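Local coordinates for protein SAM-dependent methyltransferase (Streptococcus pneumoniae, PDB 3KR9) that probably transfers a methyl group from S-adenosylmethionine to N1 of adenine 22 in tRNA, as a class I Rossmann-like methyltransferase, at residues Leu8-Val13 and Ile31-Arg36; Ser41-Glu46 and Asp83-Ile88; Ile128-His133 and Glu151-Glu156; Glu190-Ala195 and Gln215-Val220. All blocks are in the same frame, centred on the assembly; numbering follows the deposited sequence.

Contact 1 (Leu8-Val13 and Ile31-Arg36); sequences LVASFV and IELVER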
loop_
_atom_site.group_PDB
_atom_site.type_symbol
_atom_site.label_atom_id
_atom_site.label_comp_id
_atom_site.label_asym_id
_atom_site.label_seq_id
_atom_site.Cartn_x
_atom_site.Cartn_y
_atom_site.Cartn_z
ATOM N N LEU A 8 1.601 4.880 10.263
ATOM C CA LEU A 8 2.808 4.581 9.516
ATOM C C LEU A 8 2.746 5.108 8.073
ATOM O O LEU A 8 3.736 5.683 7.578
ATOM C CB LEU A 8 3.063 3.076 9.562
ATOM C CG LEU A 8 3.841 2.772 10.851
ATOM C CD1 LEU A 8 3.462 3.654 12.032
ATOM C CD2 LEU A 8 3.858 1.276 11.240
ATOM N N VAL A 9 1.592 4.924 7.409
ATOM C CA VAL A 9 1.319 5.496 6.074
ATOM C C VAL A 9 1.503 7.002 6.133
ATOM O O VAL A 9 2.284 7.617 5.346
ATOM C CB VAL A 9 -0.126 5.137 5.572
ATOM C CG1 VAL A 9 -0.582 6.051 4.418
ATOM C CG2 VAL A 9 -0.199 3.690 5.133
ATOM N N ALA A 10 0.878 7.584 7.156
ATOM C CA ALA A 10 0.924 9.026 7.408
ATOM C C ALA A 10 2.329 9.563 7.448
ATOM O O ALA A 10 2.550 10.743 7.152
ATOM C CB ALA A 10 0.321 9.315 8.795
ATOM N N SER A 11 3.252 8.744 7.930
ATOM C CA SER A 11 4.579 9.325 8.241
ATOM C C SER A 11 5.362 9.559 6.949
ATOM O O SER A 11 6.386 10.293 6.945
ATOM C CB SER A 11 5.362 8.432 9.151
ATOM O OG SER A 11 5.681 7.216 8.502
ATOM N N PHE A 12 4.883 8.951 5.859
ATOM C CA PHE A 12 5.487 9.185 4.585
ATOM C C PHE A 12 4.837 10.317 3.834
ATOM O O PHE A 12 5.333 10.704 2.781
ATOM C CB PHE A 12 5.540 7.924 3.757
ATOM C CG PHE A 12 6.472 6.864 4.301
ATOM C CD1 PHE A 12 7.867 7.013 4.194
ATOM C CD2 PHE A 12 5.953 5.707 4.886
ATOM C CE1 PHE A 12 8.716 6.019 4.657
ATOM C CE2 PHE A 12 6.792 4.705 5.348
ATOM C CZ PHE A 12 8.175 4.860 5.232
ATOM N N VAL A 13 3.798 10.926 4.397
ATOM C CA VAL A 13 3.131 12.005 3.657
ATOM C C VAL A 13 3.846 13.300 3.826
ATOM O O VAL A 13 3.817 13.871 4.920
ATOM C CB VAL A 13 1.635 12.178 4.047
ATOM C CG1 VAL A 13 0.974 13.345 3.262
ATOM C CG2 VAL A 13 0.921 10.879 3.833
ATOM N N ILE A 31 -8.264 14.041 7.757
ATOM C CA ILE A 31 -8.642 14.884 8.869
ATOM C C ILE A 31 -7.494 15.059 9.875
ATOM O O ILE A 31 -7.103 16.185 10.201
ATOM C CB ILE A 31 -9.922 14.384 9.553
ATOM C CG1 ILE A 31 -11.122 14.558 8.607
ATOM C CG2 ILE A 31 -10.107 15.092 10.946
ATOM C CD1 ILE A 31 -12.460 13.905 9.115
ATOM N N GLU A 32 -6.943 13.953 10.319
ATOM C CA GLU A 32 -5.806 13.944 11.164
ATOM C C GLU A 32 -4.614 14.769 10.630
ATOM O O GLU A 32 -3.997 15.528 11.391
ATOM C CB GLU A 32 -5.343 12.498 11.329
ATOM C CG GLU A 32 -4.018 12.436 12.075
ATOM C CD GLU A 32 -4.136 12.885 13.561
ATOM O OE1 GLU A 32 -5.257 12.886 14.118
ATOM O OE2 GLU A 32 -3.074 13.186 14.151
ATOM N N LEU A 33 -4.237 14.532 9.361
ATOM C CA LEU A 33 -3.134 15.211 8.718
ATOM C C LEU A 33 -3.336 16.720 8.623
ATOM O O LEU A 33 -2.350 17.497 8.776
ATOM C CB LEU A 33 -2.815 14.601 7.315
ATOM C CG LEU A 33 -2.137 13.199 7.414
ATOM C CD1 LEU A 33 -2.057 12.442 6.096
ATOM C CD2 LEU A 33 -0.737 13.288 8.006
ATOM N N VAL A 34 -4.576 17.170 8.393
ATOM C CA VAL A 34 -4.786 18.606 8.276
ATOM C C VAL A 34 -4.770 19.180 9.686
ATOM O O VAL A 34 -4.214 20.243 9.929
ATOM C CB VAL A 34 -6.089 19.001 7.646
ATOM C CG1 VAL A 34 -6.311 20.520 7.772
ATOM C CG2 VAL A 34 -6.176 18.548 6.116
ATOM N N GLU A 35 -5.356 18.448 10.619
ATOM C CA GLU A 35 -5.467 18.990 11.967
ATOM C C GLU A 35 -4.065 19.205 12.563
ATOM O O GLU A 35 -3.853 20.197 13.275
ATOM C CB GLU A 35 -6.392 18.140 12.854
ATOM C CG GLU A 35 -7.851 18.272 12.421
ATOM C CD GLU A 35 -8.822 17.619 13.372
ATOM O OE1 GLU A 35 -8.456 16.655 14.058
ATOM O OE2 GLU A 35 -9.950 18.099 13.433
ATOM N N ARG A 36 -3.110 18.321 12.258
ATOM C CA ARG A 36 -1.768 18.491 12.844
ATOM C C ARG A 36 -0.816 19.369 12.043
ATOM O O ARG A 36 0.316 19.546 12.422
ATOM C CB ARG A 36 -1.104 17.151 13.225
ATOM C CG ARG A 36 -0.866 16.219 12.101
ATOM C CD ARG A 36 -0.914 14.777 12.648
ATOM N NE ARG A 36 -0.077 13.933 11.817
ATOM C CZ ARG A 36 0.114 12.622 11.957
ATOM N NH1 ARG A 36 0.940 12.029 11.101
ATOM N NH2 ARG A 36 -0.506 11.913 12.917
#
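A10 and V13 meet L33 where the N-terminal helix 4-10 lies against helix 28-35, the connecting helix of the first beta-alpha-beta crossover in this Rossmann-like methyltransferase fold. The inner half of the contact is a small apolar wedge. L33 spreads its two methyls over separate partners: CD1 approaches V13 CG2 at 4.1 Å and CD2 faces A10 CB at 4.2 Å. With its CG beside the backbone N (chi1 -72°), L33 is directed at the turn from A10 to V13; V13 also packs on I116 of strand 114-119. The small side chain of A10 is consistent with the close approach, the CA atoms of A10 and L33 being 7.5 Å apart.

The outer half is built differently. R36, exposed just beyond helix 28-35, lays its extended chain past the same alanine, and NH1 stands 3.6 Å from A10 CB, the guanidinium oblique to the methyl. Polar partners fix its head: E7 through a salt bridge to NH2, and Q38 through a hydrogen bond from NH1. R36 NH2 also reaches back one helical turn in a hydrogen-bonded salt bridge to E32 OE2, met at 3.1 Å on the anti side, 23° out of the carboxylate plane.

Contact 2 (Ser41-Glu46 and Asp83-Ile88); sequences SAIAGE and DQVSVI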
loop_
_atom_site.group_PDB
_atom_site.type_symbol
_atom_site.label_atom_id
_atom_site.label_comp_id
_atom_site.label_asym_id
_atom_site.label_seq_id
_atom_site.Cartn_x
_atom_site.Cartn_y
_atom_site.Cartn_z
ATOM N N SER A 41 -4.052 20.421 2.497
ATOM C CA SER A 41 -5.418 20.111 2.109
ATOM C C SER A 41 -5.450 18.735 1.493
ATOM O O SER A 41 -4.417 18.152 1.208
ATOM C CB SER A 41 -5.952 21.114 1.121
ATOM O OG SER A 41 -5.178 21.082 -0.076
ATOM N N ALA A 42 -6.654 18.225 1.269
ATOM C CA ALA A 42 -6.793 16.864 0.820
ATOM C C ALA A 42 -8.107 16.664 0.061
ATOM O O ALA A 42 -9.003 17.532 0.053
ATOM C CB ALA A 42 -6.664 15.886 1.994
ATOM N N ILE A 43 -8.133 15.569 -0.692
ATOM C CA ILE A 43 -9.299 15.061 -1.328
ATOM C C ILE A 43 -9.395 13.629 -0.781
ATOM O O ILE A 43 -8.391 12.936 -0.740
ATOM C CB ILE A 43 -9.125 15.052 -2.867
ATOM C CG1 ILE A 43 -9.075 16.490 -3.381
ATOM C CG2 ILE A 43 -10.286 14.384 -3.515
ATOM C CD1 ILE A 43 -8.481 16.596 -4.784
ATOM N N ALA A 44 -10.578 13.230 -0.307
ATOM C CA ALA A 44 -10.886 11.874 0.112
ATOM C C ALA A 44 -11.826 11.269 -0.960
ATOM O O ALA A 44 -12.970 11.712 -1.081
ATOM C CB ALA A 44 -11.619 11.885 1.505
ATOM N N GLY A 45 -11.356 10.274 -1.705
ATOM C CA GLY A 45 -12.177 9.644 -2.737
ATOM C C GLY A 45 -12.921 8.486 -2.130
ATOM O O GLY A 45 -12.371 7.784 -1.319
ATOM N N GLU A 46 -14.189 8.302 -2.496
ATOM C CA GLU A 46 -14.971 7.186 -2.020
ATOM C C GLU A 46 -15.827 6.648 -3.203
ATOM O O GLU A 46 -16.472 7.425 -3.884
ATOM C CB GLU A 46 -15.964 7.654 -0.912
ATOM C CG GLU A 46 -15.326 8.326 0.316
ATOM C CD GLU A 46 -14.508 7.363 1.149
ATOM O OE1 GLU A 46 -14.570 6.136 0.890
ATOM O OE2 GLU A 46 -13.793 7.823 2.094
ATOM N N ASP A 83 -6.241 19.708 -9.638
ATOM C CA ASP A 83 -6.210 19.618 -8.158
ATOM C C ASP A 83 -4.792 19.777 -7.556
ATOM O O ASP A 83 -4.674 20.071 -6.373
ATOM C CB ASP A 83 -6.883 18.316 -7.653
ATOM C CG ASP A 83 -8.334 18.207 -8.076
ATOM O OD1 ASP A 83 -9.098 19.145 -7.802
ATOM O OD2 ASP A 83 -8.715 17.183 -8.688
ATOM N N GLN A 84 -3.716 19.603 -8.357
ATOM C CA GLN A 84 -2.340 19.739 -7.820
ATOM C C GLN A 84 -1.999 18.772 -6.714
ATOM O O GLN A 84 -1.238 19.100 -5.808
ATOM C CB GLN A 84 -2.151 21.112 -7.191
ATOM C CG GLN A 84 -2.748 22.188 -8.011
ATOM C CD GLN A 84 -1.718 22.923 -8.769
ATOM O OE1 GLN A 84 -1.177 22.431 -9.763
ATOM N NE2 GLN A 84 -1.403 24.124 -8.294
ATOM N N VAL A 85 -2.581 17.584 -6.761
ATOM C CA VAL A 85 -2.251 16.556 -5.787
ATOM C C VAL A 85 -0.769 16.228 -5.879
ATOM O O VAL A 85 -0.270 15.994 -6.967
ATOM C CB VAL A 85 -3.156 15.344 -6.058
ATOM C CG1 VAL A 85 -2.643 14.034 -5.381
ATOM C CG2 VAL A 85 -4.566 15.692 -5.612
ATOM N N SER A 86 -0.053 16.189 -4.756
ATOM C CA SER A 86 1.379 15.841 -4.793
ATOM C C SER A 86 1.629 14.460 -4.188
ATOM O O SER A 86 2.680 13.854 -4.422
ATOM C CB SER A 86 2.239 16.903 -4.057
ATOM O OG SER A 86 1.786 17.066 -2.697
ATOM N N VAL A 87 0.683 13.967 -3.391
ATOM C CA VAL A 87 0.837 12.644 -2.697
ATOM C C VAL A 87 -0.509 11.889 -2.767
ATOM O O VAL A 87 -1.540 12.504 -2.623
ATOM C CB VAL A 87 1.236 12.829 -1.202
ATOM C CG1 VAL A 87 1.418 11.494 -0.468
ATOM C CG2 VAL A 87 2.529 13.691 -1.076
ATOM N N ILE A 88 -0.475 10.566 -2.994
ATOM C CA ILE A 88 -1.638 9.741 -3.025
ATOM C C ILE A 88 -1.331 8.557 -2.101
ATOM O O ILE A 88 -0.229 8.003 -2.119
ATOM C CB ILE A 88 -1.930 9.221 -4.460
ATOM C CG1 ILE A 88 -2.287 10.380 -5.421
ATOM C CG2 ILE A 88 -3.103 8.248 -4.462
ATOM C CD1 ILE A 88 -2.284 9.889 -6.913
#
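The carboxylate of D83 is the flat group here, and the methyl tip of I43 sits over one of its faces. I43 CD1 is 3.7 Å from D83 CG and about 4.0 Å from each of the oxygens OD1 and OD2, so it is centred over the group instead of leaning to one oxygen. D83 CB, also 3.7 Å from I43 CD1, continues the same surface, and the two side chains cross at about a right angle. The charge has its own partners: D83 OD2 accepts from the backbone N of E80 and forms a salt bridge with R71. These bonds probably hold the carboxylate in its rotation and spread its negative charge, which would make an apolar neighbour over its face easier to accommodate.

V85 completes the contact. Its CG2 touches the same I43 CD1 at 4.1 Å, giving that single methyl a polar and an apolar neighbour from one loop. I43 can reach both because CG1 points opposite the carbonyl carbon (chi1 -68°) and CD1 extends onward from it, chi2 being 162°.

The setting is the edge half of a Rossmann-like sheet. I43 belongs to strand 39-46, between strands 17-22 and 68-72; its side chain also packs on L20 of the former and on Q69 and R71 of the latter. D83 and V85 belong to the approach to strand 87-93, which thus reaches I43 although strand 39-46 lies two places from 87-93 in the sheet, beyond 17-22.

Contact 3 (Ile128-His133 and Glu151-Glu156); sequences IWLQDH and EILVVE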
loop_
_atom_site.group_PDB
_atom_site.type_symbol
_atom_site.label_atom_id
_atom_site.label_comp_id
_atom_site.label_asym_id
_atom_site.label_seq_id
_atom_site.Cartn_x
_atom_site.Cartn_y
_atom_site.Cartn_z
ATOM N N ILE A 128 5.819 -5.763 -9.410
ATOM C CA ILE A 128 6.005 -6.040 -10.879
ATOM C C ILE A 128 5.282 -4.961 -11.672
ATOM O O ILE A 128 5.807 -4.329 -12.600
ATOM C CB ILE A 128 5.476 -7.461 -11.192
ATOM C CG1 ILE A 128 6.436 -8.475 -10.586
ATOM C CG2 ILE A 128 5.194 -7.705 -12.761
ATOM C CD1 ILE A 128 5.820 -9.835 -10.353
ATOM N N TRP A 129 4.070 -4.701 -11.276
ATOM C CA TRP A 129 3.308 -3.654 -11.952
ATOM C C TRP A 129 4.028 -2.321 -11.887
ATOM O O TRP A 129 4.188 -1.636 -12.921
ATOM C CB TRP A 129 1.902 -3.520 -11.339
ATOM C CG TRP A 129 1.105 -2.611 -12.190
ATOM C CD1 TRP A 129 0.348 -2.956 -13.265
ATOM C CD2 TRP A 129 1.046 -1.183 -12.079
ATOM N NE1 TRP A 129 -0.197 -1.802 -13.826
ATOM C CE2 TRP A 129 0.249 -0.711 -13.133
ATOM C CE3 TRP A 129 1.637 -0.252 -11.208
ATOM C CZ2 TRP A 129 -0.030 0.650 -13.318
ATOM C CZ3 TRP A 129 1.388 1.103 -11.408
ATOM C CH2 TRP A 129 0.515 1.536 -12.440
ATOM N N LEU A 130 4.483 -1.935 -10.690
ATOM C CA LEU A 130 5.152 -0.644 -10.502
ATOM C C LEU A 130 6.354 -0.523 -11.402
ATOM O O LEU A 130 6.514 0.471 -12.142
ATOM C CB LEU A 130 5.613 -0.453 -9.031
ATOM C CG LEU A 130 4.466 -0.202 -8.056
ATOM C CD1 LEU A 130 4.883 -0.542 -6.627
ATOM C CD2 LEU A 130 3.938 1.256 -8.196
ATOM N N GLN A 131 7.190 -1.538 -11.322
ATOM C CA GLN A 131 8.397 -1.558 -12.117
ATOM C C GLN A 131 8.080 -1.412 -13.617
ATOM O O GLN A 131 8.753 -0.655 -14.306
ATOM C CB GLN A 131 9.131 -2.881 -11.916
ATOM C CG GLN A 131 10.117 -3.145 -13.099
ATOM C CD GLN A 131 11.281 -4.004 -12.665
ATOM O OE1 GLN A 131 11.477 -4.212 -11.453
ATOM N NE2 GLN A 131 12.074 -4.521 -13.649
ATOM N N ASP A 132 7.070 -2.149 -14.103
ATOM C CA ASP A 132 6.708 -2.120 -15.537
ATOM C C ASP A 132 6.049 -0.812 -15.960
ATOM O O ASP A 132 5.770 -0.664 -17.126
ATOM C CB ASP A 132 5.752 -3.277 -15.877
ATOM C CG ASP A 132 6.383 -4.622 -15.666
ATOM O OD1 ASP A 132 7.622 -4.695 -15.746
ATOM O OD2 ASP A 132 5.644 -5.609 -15.399
ATOM N N HIS A 133 5.778 0.132 -15.042
ATOM C CA HIS A 133 5.050 1.356 -15.433
ATOM C C HIS A 133 5.805 2.564 -15.019
ATOM O O HIS A 133 5.238 3.625 -14.840
ATOM C CB HIS A 133 3.606 1.381 -14.874
ATOM C CG HIS A 133 2.734 0.347 -15.503
ATOM N ND1 HIS A 133 1.888 0.623 -16.565
ATOM C CD2 HIS A 133 2.641 -0.988 -15.280
ATOM C CE1 HIS A 133 1.297 -0.497 -16.953
ATOM N NE2 HIS A 133 1.738 -1.487 -16.198
ATOM N N GLU A 151 2.394 -4.615 4.717
ATOM C CA GLU A 151 3.539 -3.900 4.086
ATOM C C GLU A 151 3.046 -2.548 3.574
ATOM O O GLU A 151 1.863 -2.423 3.202
ATOM C CB GLU A 151 4.087 -4.732 2.918
ATOM C CG GLU A 151 4.622 -6.095 3.375
ATOM C CD GLU A 151 5.297 -6.836 2.259
ATOM O OE1 GLU A 151 5.531 -6.199 1.227
ATOM O OE2 GLU A 151 5.575 -8.048 2.386
ATOM N N ILE A 152 3.925 -1.551 3.619
ATOM C CA ILE A 152 3.699 -0.202 3.049
ATOM C C ILE A 152 4.837 0.080 2.018
ATOM O O ILE A 152 6.029 -0.015 2.365
ATOM C CB ILE A 152 3.751 0.897 4.172
ATOM C CG1 ILE A 152 2.607 0.687 5.193
ATOM C CG2 ILE A 152 3.761 2.337 3.580
ATOM C CD1 ILE A 152 2.819 1.468 6.476
ATOM N N LEU A 153 4.479 0.432 0.769
ATOM C CA LEU A 153 5.446 0.713 -0.263
ATOM C C LEU A 153 5.370 2.186 -0.602
ATOM O O LEU A 153 4.269 2.710 -0.842
ATOM C CB LEU A 153 5.131 -0.070 -1.532
ATOM C CG LEU A 153 5.477 -1.546 -1.591
ATOM C CD1 LEU A 153 5.076 -2.316 -0.324
ATOM C CD2 LEU A 153 4.789 -2.136 -2.869
ATOM N N VAL A 154 6.531 2.853 -0.618
ATOM C CA VAL A 154 6.574 4.276 -0.992
ATOM C C VAL A 154 7.232 4.352 -2.371
ATOM O O VAL A 154 8.244 3.725 -2.595
ATOM C CB VAL A 154 7.422 5.128 -0.021
ATOM C CG1 VAL A 154 7.232 6.644 -0.354
ATOM C CG2 VAL A 154 7.078 4.848 1.500
ATOM N N VAL A 155 6.684 5.142 -3.282
ATOM C CA VAL A 155 7.005 4.989 -4.676
ATOM C C VAL A 155 7.086 6.356 -5.252
ATOM O O VAL A 155 6.296 7.259 -4.873
ATOM C CB VAL A 155 5.844 4.224 -5.414
ATOM C CG1 VAL A 155 6.130 4.146 -6.918
ATOM C CG2 VAL A 155 5.635 2.828 -4.765
ATOM N N GLU A 156 8.054 6.552 -6.144
ATOM C CA GLU A 156 8.120 7.812 -6.865
ATOM C C GLU A 156 8.478 7.446 -8.304
ATOM O O GLU A 156 8.814 6.302 -8.559
ATOM C CB GLU A 156 9.180 8.729 -6.209
ATOM C CG GLU A 156 8.824 8.960 -4.723
ATOM C CD GLU A 156 9.805 9.867 -3.974
ATOM O OE1 GLU A 156 10.965 10.002 -4.404
ATOM O OE2 GLU A 156 9.398 10.463 -2.960
#
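L130 and V155 point at each other tip to tip, each with both of its methyls engaged. L130 CD2 lies 3.8 Å from V155 CG1, while L130 CD1 comes to 3.9 Å from V155 CG2. The two branched ends thus meet as pairs of methyls, and the remaining approach, L130 CD2 to V155 CG2 at 4.1 Å, ties the pairs together. L153 joins from a different angle: it crosses L130 obliquely, and its CD2 touches L130 CD1 at 4.1 Å. One leucine on the helix accordingly bridges two residues of the strand, and its CD1 branch is the part common to both.

Strand geometry explains the choice of partners. L153 and V155 are two apart, so both direct their side chains to the same surface of the sheet, whereas V154 between them turns to the other surface. On the helix, L130 has CG anti to the carbonyl carbon (chi1 -72°), a torsion that carries its fork outward to the strand. All three residues are buried, and L117 of the adjoining strand 114-119 extends the apolar floor by touching L130 and V155 alike. The indole NE1 of W129, which takes no part in this packing, is hydrogen-bonded to E103.

Purely apolar packing of this sort joins helix 123-132 to strand 148-157, which runs antiparallel to its neighbour 114-119. A reversed strand inserted in that place, in the order 3-2-1-4-5-7-6, is the hallmark of the class I methyltransferase sheet, and here the helix covers its reversed part.

Contact 4 (Glu190-Ala195 and Gln215-Val220); sequences EKLEFA and QAIKEV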
loop_
_atom_site.group_PDB
_atom_site.type_symbol
_atom_site.label_atom_id
_atom_site.label_comp_id
_atom_site.label_asym_id
_atom_site.label_seq_id
_atom_site.Cartn_x
_atom_site.Cartn_y
_atom_site.Cartn_z
ATOM N N GLU A 190 6.295 -21.891 7.831
ATOM C CA GLU A 190 5.592 -23.015 8.450
ATOM C C GLU A 190 4.277 -23.356 7.770
ATOM O O GLU A 190 3.956 -24.534 7.613
ATOM C CB GLU A 190 5.451 -22.879 9.966
ATOM C CG GLU A 190 4.604 -21.770 10.454
ATOM C CD GLU A 190 5.069 -21.304 11.832
ATOM O OE1 GLU A 190 6.309 -21.199 12.029
ATOM O OE2 GLU A 190 4.207 -21.058 12.714
ATOM N N LYS A 191 3.521 -22.351 7.322
ATOM C CA LYS A 191 2.344 -22.672 6.515
ATOM C C LYS A 191 2.740 -23.530 5.314
ATOM O O LYS A 191 2.130 -24.575 5.061
ATOM C CB LYS A 191 1.582 -21.422 6.045
ATOM C CG LYS A 191 0.739 -20.777 7.120
ATOM C CD LYS A 191 -0.095 -19.633 6.522
ATOM C CE LYS A 191 -0.181 -18.455 7.471
ATOM N NZ LYS A 191 -0.912 -17.311 6.813
ATOM N N LEU A 192 3.741 -23.081 4.562
ATOM C CA LEU A 192 4.202 -23.824 3.390
ATOM C C LEU A 192 4.698 -25.210 3.777
ATOM O O LEU A 192 4.454 -26.194 3.073
ATOM C CB LEU A 192 5.310 -23.065 2.669
ATOM C CG LEU A 192 4.888 -21.709 2.098
ATOM C CD1 LEU A 192 6.118 -20.867 1.892
ATOM C CD2 LEU A 192 4.153 -21.933 0.799
ATOM N N GLU A 193 5.399 -25.294 4.896
ATOM C CA GLU A 193 5.939 -26.582 5.307
ATOM C C GLU A 193 4.833 -27.549 5.708
ATOM O O GLU A 193 4.959 -28.757 5.532
ATOM C CB GLU A 193 7.027 -26.413 6.378
ATOM C CG GLU A 193 8.384 -26.236 5.719
ATOM C CD GLU A 193 9.500 -25.893 6.676
ATOM O OE1 GLU A 193 10.668 -26.202 6.330
ATOM O OE2 GLU A 193 9.220 -25.299 7.746
ATOM N N PHE A 194 3.729 -27.012 6.202
ATOM C CA PHE A 194 2.604 -27.845 6.563
ATOM C C PHE A 194 1.860 -28.323 5.315
ATOM O O PHE A 194 1.484 -29.498 5.219
ATOM C CB PHE A 194 1.658 -27.097 7.497
ATOM C CG PHE A 194 0.518 -27.930 7.978
ATOM C CD1 PHE A 194 0.550 -28.516 9.242
ATOM C CD2 PHE A 194 -0.591 -28.154 7.160
ATOM C CE1 PHE A 194 -0.509 -29.310 9.687
ATOM C CE2 PHE A 194 -1.648 -28.945 7.593
ATOM C CZ PHE A 194 -1.607 -29.522 8.864
ATOM N N ALA A 195 1.643 -27.424 4.358
ATOM C CA ALA A 195 0.929 -27.786 3.136
ATOM C C ALA A 195 1.719 -28.811 2.333
ATOM O O ALA A 195 1.148 -29.741 1.767
ATOM C CB ALA A 195 0.643 -26.559 2.288
ATOM N N GLN A 215 12.746 -22.351 0.358
ATOM C CA GLN A 215 14.171 -21.967 0.288
ATOM C C GLN A 215 14.324 -20.472 0.163
ATOM O O GLN A 215 15.221 -19.877 0.773
ATOM C CB GLN A 215 14.849 -22.619 -0.918
ATOM C CG GLN A 215 15.076 -24.097 -0.741
ATOM C CD GLN A 215 16.015 -24.377 0.411
ATOM O OE1 GLN A 215 15.576 -24.657 1.524
ATOM N NE2 GLN A 215 17.322 -24.260 0.159
ATOM N N ALA A 216 13.477 -19.866 -0.666
ATOM C CA ALA A 216 13.552 -18.415 -0.891
ATOM C C ALA A 216 13.464 -17.742 0.448
ATOM O O ALA A 216 14.244 -16.847 0.750
ATOM C CB ALA A 216 12.415 -17.929 -1.792
ATOM N N ILE A 217 12.508 -18.192 1.266
ATOM C CA ILE A 217 12.332 -17.616 2.592
ATOM C C ILE A 217 13.567 -17.847 3.468
ATOM O O ILE A 217 14.074 -16.914 4.077
ATOM C CB ILE A 217 11.030 -18.129 3.275
ATOM C CG1 ILE A 217 9.789 -17.606 2.525
ATOM C CG2 ILE A 217 10.963 -17.718 4.743
ATOM C CD1 ILE A 217 8.486 -18.366 2.837
ATOM N N LYS A 218 14.035 -19.102 3.531
ATOM C CA LYS A 218 15.252 -19.464 4.282
ATOM C C LYS A 218 16.433 -18.590 3.901
ATOM O O LYS A 218 17.130 -18.046 4.765
ATOM C CB LYS A 218 15.628 -20.944 4.059
ATOM C CG LYS A 218 14.656 -21.956 4.659
ATOM C CD LYS A 218 15.303 -23.372 4.761
ATOM C CE LYS A 218 14.267 -24.514 4.722
ATOM N NZ LYS A 218 13.286 -24.517 5.867
ATOM N N GLU A 219 16.661 -18.446 2.602
ATOM C CA GLU A 219 17.713 -17.572 2.119
ATOM C C GLU A 219 17.563 -16.127 2.622
ATOM O O GLU A 219 18.514 -15.564 3.186
ATOM C CB GLU A 219 17.786 -17.643 0.588
ATOM C CG GLU A 219 17.982 -19.097 0.112
ATOM C CD GLU A 219 17.899 -19.287 -1.393
ATOM O OE1 GLU A 219 17.232 -18.480 -2.067
ATOM O OE2 GLU A 219 18.502 -20.263 -1.906
ATOM N N VAL A 220 16.370 -15.526 2.442
ATOM C CA VAL A 220 16.183 -14.112 2.808
ATOM C C VAL A 220 16.254 -13.886 4.332
ATOM O O VAL A 220 16.604 -12.800 4.791
ATOM C CB VAL A 220 14.885 -13.517 2.187
ATOM C CG1 VAL A 220 13.586 -13.993 2.973
ATOM C CG2 VAL A 220 14.987 -11.971 2.022
#
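K218 and E193 form the salt bridge that joins helix 179-198 to helix 204-221, with K218 NZ donating to E193 OE1 at 3.1 Å. The ammonium comes from above the carboxylate plane, 38° out of it, and the two side chains cross at about a right angle. E193 is extended beyond CG and delivers its oxygen toward the other helix. K218 instead bends at its last torsion (chi4 -63°), which turns the ammonium back to the opposite helix although its CB starts out pointing elsewhere. Both residues are exposed, and the pair lies on the solvent side.

Further in, charge gives way to hydrocarbon. L192 CD1 meets I217 CD1 at 3.6 Å, the side chains crossing obliquely with only these terminal methyls engaged. I217 is buried, packing also on W185 and A189 of helix 179-198 and on F169 of helix 164-169; L192, only partly so, additionally touches I214.

The helices run in roughly opposite directions as a hairpin, consistent with the helical C-terminal part of this tRNA methyltransferase family. With the nearest CA atoms, those of L192 and I217, still 10.3 Å apart, the side chains do the bridging: a solvent-accessible ion pair probably adds modest strength, while the methyl contact continues the apolar packing round I217.

Overall arrangement
Contacts 1, 2 and 3 belong to the Rossmann-like body, and their touching residues are mostly buried; contact 4, partly buried, joins two C-terminal helices some 36 Å from contact 1, centre to centre. Contacts 2 and 3 both reach the central sheet, at its parallel edge half and its antiparallel part respectively. Contact 1 touches each of them: V13 packs on V87, while L8, V9 and F12 lie against I152 and V154 on the strand surface turned from L130. Chemistry follows position. Contact 3 is wholly apolar, contact 2 sets a methyl on a carboxylate whose charge is met by neighbours, and contact 1 adds an exposed arginine. Only contact 4 has a salt bridge between its segments, an exposed ion pair.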